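Local coordinates for protein Pre-mRNA-splicing factor SAD1 (Saccharomyces cerevisiae, PDB 4MSX) that promotes assembly of newly made U4 snRNA into the U4/U6 snRNP and is required for pre-mRNA splicing, although its ubiquitin-protease fold is catalytically inactive, at residues A[91-94]-A[99-102]; A[82-87]-A[107-112]; A[113-118]-A[132-137]. One frame throughout, in Å; residues are numbered along the deposited sequence.

Contact 1 (A[91-94]-A[99-102]); sequences VYCC and HYYQ. With ZN (zinc ion), chain B.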
loop_
_atom_site.group_PDB
_atom_site.type_symbol
_atom_site.label_atom_id
_atom_site.label_comp_id
_atom_site.label_asym_id
_atom_site.label_seq_id
_atom_site.Cartn_x
_atom_site.Cartn_y
_atom_site.Cartn_z
ATOM N N VAL A 91 -4.804 -3.728 25.923
ATOM C CA VAL A 91 -4.310 -2.365 25.879
ATOM C C VAL A 91 -5.498 -1.436 25.613
ATOM O O VAL A 91 -6.388 -1.771 24.812
ATOM C CB VAL A 91 -3.218 -2.212 24.777
ATOM C CG1 VAL A 91 -2.688 -0.797 24.718
ATOM C CG2 VAL A 91 -2.073 -3.158 25.068
ATOM N N TYR A 92 -5.512 -0.277 26.286
ATOM C CA TYR A 92 -6.583 0.706 26.131
ATOM C C TYR A 92 -5.934 1.992 25.676
ATOM O O TYR A 92 -4.783 2.281 26.022
ATOM C CB TYR A 92 -7.330 0.966 27.476
ATOM C CG TYR A 92 -8.183 -0.194 27.911
ATOM C CD1 TYR A 92 -7.607 -1.387 28.332
ATOM C CD2 TYR A 92 -9.576 -0.100 27.887
ATOM C CE1 TYR A 92 -8.409 -2.465 28.703
ATOM C CE2 TYR A 92 -10.377 -1.148 28.261
ATOM C CZ TYR A 92 -9.788 -2.329 28.672
ATOM O OH TYR A 92 -10.584 -3.395 29.025
ATOM N N CYS A 93 -6.683 2.792 24.934
ATOM C CA CYS A 93 -6.213 4.105 24.591
ATOM C C CYS A 93 -6.982 5.085 25.464
ATOM O O CYS A 93 -8.209 5.064 25.489
ATOM C CB CYS A 93 -6.486 4.419 23.118
ATOM S SG CYS A 93 -5.991 6.077 22.595
ATOM N N CYS A 94 -6.237 5.959 26.131
ATOM C CA CYS A 94 -6.798 7.085 26.835
ATOM C C CYS A 94 -7.258 8.119 25.822
ATOM O O CYS A 94 -6.481 8.571 24.973
ATOM C CB CYS A 94 -5.782 7.744 27.790
ATOM S SG CYS A 94 -6.584 9.243 28.544
ATOM N N HIS A 99 -2.348 8.380 24.998
ATOM C CA HIS A 99 -1.406 7.322 25.307
ATOM C C HIS A 99 -2.103 6.010 25.547
ATOM O O HIS A 99 -3.304 5.969 25.852
ATOM C CB HIS A 99 -0.530 7.735 26.516
ATOM C CG HIS A 99 0.379 8.882 26.203
ATOM N ND1 HIS A 99 1.532 8.731 25.462
ATOM C CD2 HIS A 99 0.268 10.207 26.449
ATOM C CE1 HIS A 99 2.110 9.909 25.294
ATOM N NE2 HIS A 99 1.366 10.822 25.886
ATOM N N TYR A 100 -1.354 4.918 25.396
ATOM C CA TYR A 100 -1.949 3.604 25.572
ATOM C C TYR A 100 -1.580 3.028 26.948
ATOM O O TYR A 100 -0.402 3.123 27.363
ATOM C CB TYR A 100 -1.367 2.650 24.561
ATOM C CG TYR A 100 -1.691 2.985 23.103
ATOM C CD1 TYR A 100 -2.625 3.985 22.756
ATOM C CD2 TYR A 100 -1.092 2.263 22.085
ATOM C CE1 TYR A 100 -2.935 4.255 21.369
ATOM C CE2 TYR A 100 -1.405 2.513 20.720
ATOM C CZ TYR A 100 -2.301 3.505 20.372
ATOM O OH TYR A 100 -2.541 3.724 19.014
ATOM N N TYR A 101 -2.520 2.327 27.569
ATOM C CA TYR A 101 -2.287 1.742 28.900
ATOM C C TYR A 101 -2.965 0.393 29.002
ATOM O O TYR A 101 -4.130 0.237 28.599
ATOM C CB TYR A 101 -2.880 2.671 29.994
ATOM C CG TYR A 101 -2.241 4.030 29.991
ATOM C CD1 TYR A 101 -1.078 4.288 30.736
ATOM C CD2 TYR A 101 -2.780 5.053 29.258
ATOM C CE1 TYR A 101 -0.460 5.537 30.699
ATOM C CE2 TYR A 101 -2.187 6.320 29.242
ATOM C CZ TYR A 101 -1.021 6.541 29.970
ATOM O OH TYR A 101 -0.421 7.777 29.935
ATOM N N GLN A 102 -2.273 -0.583 29.581
ATOM C CA GLN A 102 -2.933 -1.854 29.870
ATOM C C GLN A 102 -4.049 -1.625 30.921
ATOM O O GLN A 102 -3.797 -0.918 31.869
ATOM C CB GLN A 102 -1.900 -2.825 30.461
ATOM C CG GLN A 102 -2.519 -4.184 30.817
ATOM C CD GLN A 102 -1.455 -5.222 31.113
ATOM O OE1 GLN A 102 -1.147 -6.077 30.270
ATOM N NE2 GLN A 102 -0.855 -5.131 32.292
HETATM ZN ZN ZN B . -4.697 10.209 29.504
#
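The beta hairpin that carries the first zinc ligand of the UBP-type zinc finger is built here, strand 91-94 running antiparallel to strand 100-102. Tyr-92 and Tyr-101 form its hydrogen-bonded pair: Tyr-101 N reaches Tyr-92 O at 2.7 Å, in the carbonyl plane, while Tyr-92 N approaches Tyr-101 O from 39° above that carbonyl plane. At the end of strand 91-94, Cys-94 N bonds His-99 O at 2.9 Å, so the chain is still held as it enters the turn with Cys-97.

This bond lies next to the metal site. With its sulfur anti to the backbone N (chi1 176°), Cys-94 directs SG to the zinc ion, 2.3 Å from SG, and Cys-97, His-113 and His-119 complete the tetrahedral Cys2His2 set. A Cys-x-x-Cys pair at the end of a hairpin is a common way for zinc fingers to present two thiolates. Cys-94 CB also lies at the edge of the Tyr-101 ring, 4.1 Å from CE2; this ring stacks on His-113, and an aromatic side chain thus suits a place between hairpin and ligand.

The sheet face opposite Tyr-92 and Tyr-101 includes Val-91, Cys-93 and Tyr-100. Cys-93 SG sits at the edge of the Tyr-100 ring, 3.8 Å from CE1, a sulfur-aromatic contact that a small, polarisable thiol makes without crowding the ring. Val-91, whose CG1 is anti to the backbone N (chi1 -180°), brings that methyl within 3.7 Å of Tyr-100 CB. A tyrosine suits this apolar flank because its hydroxyl extends past it to the backbone carbonyl of Asp-75. Tyr-92 OH, on the face shared with Tyr-101, is likewise engaged, by Arg-104.

Contact 2 (A[82-87]-A[107-112]); sequences CCITLS and KSPAFI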
loop_
_atom_site.group_PDB
_atom_site.type_symbol
_atom_site.label_atom_id
_atom_site.label_comp_id
_atom_site.label_asym_id
_atom_site.label_seq_id
_atom_site.Cartn_x
_atom_site.Cartn_y
_atom_site.Cartn_z
ATOM N N CYS A 82 1.136 -1.194 25.901
ATOM C CA CYS A 82 1.022 -0.319 27.083
ATOM C C CYS A 82 2.287 0.502 27.255
ATOM O O CYS A 82 3.376 -0.057 27.272
ATOM C CB CYS A 82 0.806 -1.220 28.309
ATOM S SG CYS A 82 0.933 -0.275 29.911
ATOM N N CYS A 83 2.193 1.827 27.334
ATOM C CA CYS A 83 3.393 2.664 27.437
ATOM C C CYS A 83 4.087 2.586 28.827
ATOM O O CYS A 83 5.159 3.170 29.012
ATOM C CB CYS A 83 3.074 4.139 27.121
ATOM S SG CYS A 83 2.034 5.018 28.471
ATOM N N ILE A 84 3.476 1.891 29.784
ATOM C CA ILE A 84 4.071 1.667 31.123
ATOM C C ILE A 84 4.723 0.290 31.261
ATOM O O ILE A 84 5.855 0.198 31.732
ATOM C CB ILE A 84 2.982 1.739 32.288
ATOM C CG1 ILE A 84 2.182 3.038 32.223
ATOM C CG2 ILE A 84 3.673 1.615 33.675
ATOM C CD1 ILE A 84 3.037 4.279 32.218
ATOM N N THR A 85 3.990 -0.772 30.932
ATOM C CA THR A 85 4.504 -2.131 31.079
ATOM C C THR A 85 5.053 -2.727 29.754
ATOM O O THR A 85 5.648 -3.813 29.756
ATOM C CB THR A 85 3.406 -3.069 31.505
ATOM O OG1 THR A 85 2.369 -3.067 30.534
ATOM C CG2 THR A 85 2.820 -2.647 32.892
ATOM N N LEU A 86 4.802 -2.037 28.640
ATOM C CA LEU A 86 5.187 -2.511 27.309
ATOM C C LEU A 86 4.472 -3.795 26.967
ATOM O O LEU A 86 4.819 -4.449 25.996
ATOM C CB LEU A 86 6.698 -2.731 27.195
ATOM C CG LEU A 86 7.559 -1.499 27.447
ATOM C CD1 LEU A 86 9.047 -1.828 27.175
ATOM C CD2 LEU A 86 7.122 -0.341 26.591
ATOM N N SER A 87 3.463 -4.165 27.743
ATOM C CA SER A 87 2.686 -5.333 27.384
ATOM C C SER A 87 1.737 -5.037 26.212
ATOM O O SER A 87 1.221 -3.923 26.102
ATOM C CB SER A 87 1.875 -5.808 28.567
ATOM O OG SER A 87 0.948 -6.783 28.141
ATOM N N LYS A 107 -5.287 -1.275 40.115
ATOM C CA LYS A 107 -3.867 -1.580 40.033
ATOM C C LYS A 107 -3.300 -1.634 38.576
ATOM O O LYS A 107 -2.078 -1.511 38.395
ATOM C CB LYS A 107 -3.520 -2.851 40.801
ATOM C CG LYS A 107 -3.873 -2.733 42.306
ATOM C CD LYS A 107 -2.853 -3.460 43.184
ATOM C CE LYS A 107 -3.141 -3.218 44.664
ATOM N NZ LYS A 107 -4.598 -3.401 44.994
ATOM N N SER A 108 -4.165 -1.741 37.572
ATOM C CA SER A 108 -3.679 -1.658 36.161
ATOM C C SER A 108 -3.182 -0.259 35.787
ATOM O O SER A 108 -3.630 0.733 36.348
ATOM C CB SER A 108 -4.782 -2.114 35.200
ATOM O OG SER A 108 -5.734 -1.091 34.968
ATOM N N PRO A 109 -2.261 -0.154 34.805
ATOM C CA PRO A 109 -1.814 1.195 34.418
ATOM C C PRO A 109 -2.968 2.109 33.967
ATOM O O PRO A 109 -2.907 3.313 34.190
ATOM C CB PRO A 109 -0.820 0.914 33.237
ATOM C CG PRO A 109 -0.223 -0.437 33.655
ATOM C CD PRO A 109 -1.419 -1.213 34.199
ATOM N N ALA A 110 -4.002 1.559 33.347
ATOM C CA ALA A 110 -5.046 2.420 32.788
ATOM C C ALA A 110 -5.891 2.988 33.984
ATOM O O ALA A 110 -6.293 4.150 34.021
ATOM C CB ALA A 110 -5.923 1.631 31.905
ATOM N N PHE A 111 -6.175 2.110 34.903
ATOM C CA PHE A 111 -6.987 2.485 36.110
ATOM C C PHE A 111 -6.192 3.551 36.910
ATOM O O PHE A 111 -6.689 4.650 37.199
ATOM C CB PHE A 111 -7.277 1.235 36.882
ATOM C CG PHE A 111 -8.443 1.372 37.855
ATOM C CD1 PHE A 111 -8.247 1.943 39.090
ATOM C CD2 PHE A 111 -9.718 0.921 37.509
ATOM C CE1 PHE A 111 -9.328 2.062 40.019
ATOM C CE2 PHE A 111 -10.793 1.045 38.401
ATOM C CZ PHE A 111 -10.582 1.618 39.673
ATOM N N ILE A 112 -4.914 3.284 37.197
ATOM C CA ILE A 112 -4.076 4.293 37.840
ATOM C C ILE A 112 -3.968 5.588 37.076
ATOM O O ILE A 112 -4.028 6.674 37.655
ATOM C CB ILE A 112 -2.644 3.744 38.125
ATOM C CG1 ILE A 112 -2.722 2.594 39.120
ATOM C CG2 ILE A 112 -1.706 4.835 38.546
ATOM C CD1 ILE A 112 -1.356 1.905 39.320
#
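Pro-109, the first residue of helix 109-116, presents its ring to three side chains of the 82-87 loop, two of which meet it in different attitudes. Ile-84 lies alongside Pro-109 with the two side chains running opposite ways, Ile-84 CG1 3.8 Å from Pro-109 CB. Thr-85 lies about at right angles to the proline, its methyl CG2 3.8 Å from Pro-109 CG. The sulfur of Cys-82 reaches both of these ring carbons, with SG 3.9 Å from Pro-109 CG and as far from Pro-109 CB.

Thr-85 divides its two branches between different tasks. OG1 sits between the backbone N and the carbonyl carbon (chi1 60°), which leaves CG2 anti to the carbonyl carbon and in contact with the proline, while the hydroxyl accepts from Ser-87 N, making an ST turn. A beta-branched residue with one polar and one apolar arm suits this place.

The sulfur of Cys-82 does more than fill space. Thr-85 N points almost straight at it, 3.3 Å from Cys-82 SG with an angle of 176° at the hydrogen, and Ile-84 N adds a weak bond, so the loop is wrapped round its own thiol. Replacing Cys-82 by an alanine removes the sulfur and is likely to leave the amides of Thr-85 and Ile-84 without this acceptor, with a gap beside the proline ring.

Proline fits the first turn of a helix, where its missing N-H costs no helical bond. Ser-108 precedes it as N-cap, its OG accepting from Phe-111 N at 3.2 Å. Across the contact itself the meeting is one of carbon and sulfur, which implies that van der Waals fit joins the loop to the helix start, while the directional bonds shape each side from within.

Contact 3 (A[113-118]-A[132-137]); sequences HSIDEN and MLPQNV. With ZN (zinc ion), chain B.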
loop_
_atom_site.group_PDB
_atom_site.type_symbol
_atom_site.label_atom_id
_atom_site.label_comp_id
_atom_site.label_asym_id
_atom_site.label_seq_id
_atom_site.Cartn_x
_atom_site.Cartn_y
_atom_site.Cartn_z
ATOM N N HIS A 113 -3.779 5.505 35.756
ATOM C CA HIS A 113 -3.732 6.710 34.948
ATOM C C HIS A 113 -5.027 7.498 35.154
ATOM O O HIS A 113 -5.004 8.726 35.164
ATOM C CB HIS A 113 -3.706 6.302 33.446
ATOM C CG HIS A 113 -3.616 7.457 32.492
ATOM N ND1 HIS A 113 -2.478 8.217 32.330
ATOM C CD2 HIS A 113 -4.506 7.915 31.577
ATOM C CE1 HIS A 113 -2.693 9.140 31.406
ATOM N NE2 HIS A 113 -3.914 8.969 30.928
ATOM N N SER A 114 -6.140 6.795 35.249
ATOM C CA SER A 114 -7.430 7.501 35.190
ATOM C C SER A 114 -7.565 8.357 36.454
ATOM O O SER A 114 -8.010 9.482 36.392
ATOM C CB SER A 114 -8.593 6.548 35.049
ATOM O OG SER A 114 -8.929 5.829 36.218
ATOM N N ILE A 115 -7.132 7.822 37.590
ATOM C CA ILE A 115 -7.210 8.581 38.865
ATOM C C ILE A 115 -6.154 9.668 38.922
ATOM O O ILE A 115 -6.467 10.841 39.060
ATOM C CB ILE A 115 -7.132 7.643 40.060
ATOM C CG1 ILE A 115 -8.365 6.742 40.025
ATOM C CG2 ILE A 115 -7.063 8.487 41.400
ATOM C CD1 ILE A 115 -8.314 5.455 40.890
ATOM N N ASP A 116 -4.891 9.296 38.727
ATOM C CA ASP A 116 -3.797 10.238 38.842
ATOM C C ASP A 116 -3.688 11.292 37.795
ATOM O O ASP A 116 -3.192 12.362 38.094
ATOM C CB ASP A 116 -2.462 9.486 38.922
ATOM C CG ASP A 116 -2.342 8.703 40.230
ATOM O OD1 ASP A 116 -3.204 8.913 41.083
ATOM O OD2 ASP A 116 -1.436 7.883 40.411
ATOM N N GLU A 117 -4.064 11.009 36.543
ATOM C CA GLU A 117 -4.002 12.067 35.539
ATOM C C GLU A 117 -5.401 12.696 35.347
ATOM O O GLU A 117 -5.537 13.654 34.601
ATOM C CB GLU A 117 -3.452 11.512 34.197
ATOM C CG GLU A 117 -2.051 10.834 34.378
ATOM C CD GLU A 117 -1.035 11.748 35.057
ATOM O OE1 GLU A 117 -0.929 12.933 34.663
ATOM O OE2 GLU A 117 -0.344 11.289 35.997
ATOM N N ASN A 118 -6.408 12.140 36.015
ATOM C CA ASN A 118 -7.770 12.687 35.895
ATOM C C ASN A 118 -8.227 12.572 34.420
ATOM O O ASN A 118 -8.722 13.564 33.879
ATOM C CB ASN A 118 -7.767 14.178 36.254
ATOM C CG ASN A 118 -9.194 14.780 36.374
ATOM O OD1 ASN A 118 -10.186 14.079 36.635
ATOM N ND2 ASN A 118 -9.279 16.088 36.165
ATOM N N MET A 132 -15.559 3.958 30.984
ATOM C CA MET A 132 -15.274 5.021 31.914
ATOM C C MET A 132 -14.448 4.409 33.043
ATOM O O MET A 132 -14.776 3.324 33.550
ATOM C CB MET A 132 -16.580 5.564 32.510
ATOM C CG MET A 132 -17.407 6.381 31.553
ATOM S SD MET A 132 -16.536 7.889 31.056
ATOM C CE MET A 132 -17.894 8.804 30.290
ATOM N N LEU A 133 -13.376 5.087 33.404
ATOM C CA LEU A 133 -12.528 4.661 34.544
ATOM C C LEU A 133 -12.294 5.874 35.431
ATOM O O LEU A 133 -12.047 6.987 34.941
ATOM C CB LEU A 133 -11.181 4.062 34.065
ATOM C CG LEU A 133 -11.195 2.777 33.214
ATOM C CD1 LEU A 133 -9.760 2.357 32.757
ATOM C CD2 LEU A 133 -11.826 1.633 33.980
ATOM N N PRO A 134 -12.319 5.684 36.781
ATOM C CA PRO A 134 -12.353 4.432 37.553
ATOM C C PRO A 134 -13.743 3.813 37.762
ATOM O O PRO A 134 -13.782 2.760 38.406
ATOM C CB PRO A 134 -11.739 4.819 38.929
ATOM C CG PRO A 134 -11.996 6.288 39.087
ATOM C CD PRO A 134 -12.068 6.878 37.619
ATOM N N GLN A 135 -14.817 4.373 37.190
ATOM C CA GLN A 135 -16.142 3.749 37.358
ATOM C C GLN A 135 -16.045 2.309 36.914
ATOM O O GLN A 135 -16.678 1.444 37.473
ATOM C CB GLN A 135 -17.238 4.443 36.535
ATOM C CG GLN A 135 -17.527 5.890 36.894
ATOM C CD GLN A 135 -16.558 6.902 36.269
ATOM O OE1 GLN A 135 -15.385 6.584 35.888
ATOM N NE2 GLN A 135 -17.036 8.150 36.168
ATOM N N ASN A 136 -15.244 2.041 35.883
ATOM C CA ASN A 136 -15.205 0.697 35.283
ATOM C C ASN A 136 -16.567 0.209 34.743
ATOM O O ASN A 136 -16.977 -0.932 34.978
ATOM C CB ASN A 136 -14.619 -0.327 36.239
ATOM C CG ASN A 136 -14.039 -1.511 35.514
ATOM O OD1 ASN A 136 -14.344 -1.732 34.334
ATOM N ND2 ASN A 136 -13.177 -2.276 36.196
ATOM N N VAL A 137 -17.248 1.064 33.990
ATOM C CA VAL A 137 -18.486 0.662 33.317
ATOM C C VAL A 137 -18.352 0.918 31.810
ATOM O O VAL A 137 -17.780 1.921 31.416
ATOM C CB VAL A 137 -19.668 1.441 33.886
ATOM C CG1 VAL A 137 -19.764 1.189 35.416
ATOM C CG2 VAL A 137 -19.496 2.920 33.641
HETATM ZN ZN ZN B . -4.697 10.209 29.504
#
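Ser-114 and Leu-133 form the close, buried part of this contact, where helix 109-116 meets the turn after strand 130-132. Ser-114 CB lies 3.7 Å from Leu-133 CB. Its OG stands over the peptide that joins Leu-133 to Pro-134, 3.5 Å from Leu-133 C and 3.6 Å from Pro-134 CD. Set between the backbone N and the carbonyl carbon (chi1 74°), this hydroxyl bonds back to Phe-111 O of its own helix, so a small serine can be buried against a proline nitrogen that has no hydrogen to offer. Phe-122 backs both Ser-114 and Leu-133.

Toward the exposed side the packing thins. Ile-115 crosses Pro-134 obliquely, with CG1 3.8 Å from Pro-134 CG, and, of this turn, exposed Ile-115 meets Pro-134 alone. The cis peptide before Pro-134 helps bend the chain here, and Asn-136 and Val-137, both facing Met-132, make a G1 bulge.

The helix ends in a Schellman motif with Asn-118, at positive phi, as its C-prime residue. The same helix presents His-113, whose NE2 binds zinc at 2.0 Å: a helix supplying a histidine ligand beside the sheet, as in UBP-type zinc fingers.

Two of the three contacts supply ligands to one zinc ion: contact 1 gives Cys-94 and contact 3 His-113, while contact 2 lies farther off, with the side chain of Ile-84 about 10 Å from the metal. Strand 100-102 leads into helix 109-116, which contacts 2 and 3 share, their centres about 12 Å apart. Contact 1 is nested in the loop closed by contact 2, about 7 Å away between centres, and the two are tied by probable backbone hydrogen bonds, Ala-110 N to Gln-102 O and Cys-83 N to Tyr-100 O, both 2.9 Å. Ala-110 CB also packs 4.0 Å from Leu-133 CD1, joining contact 2 to contact 3.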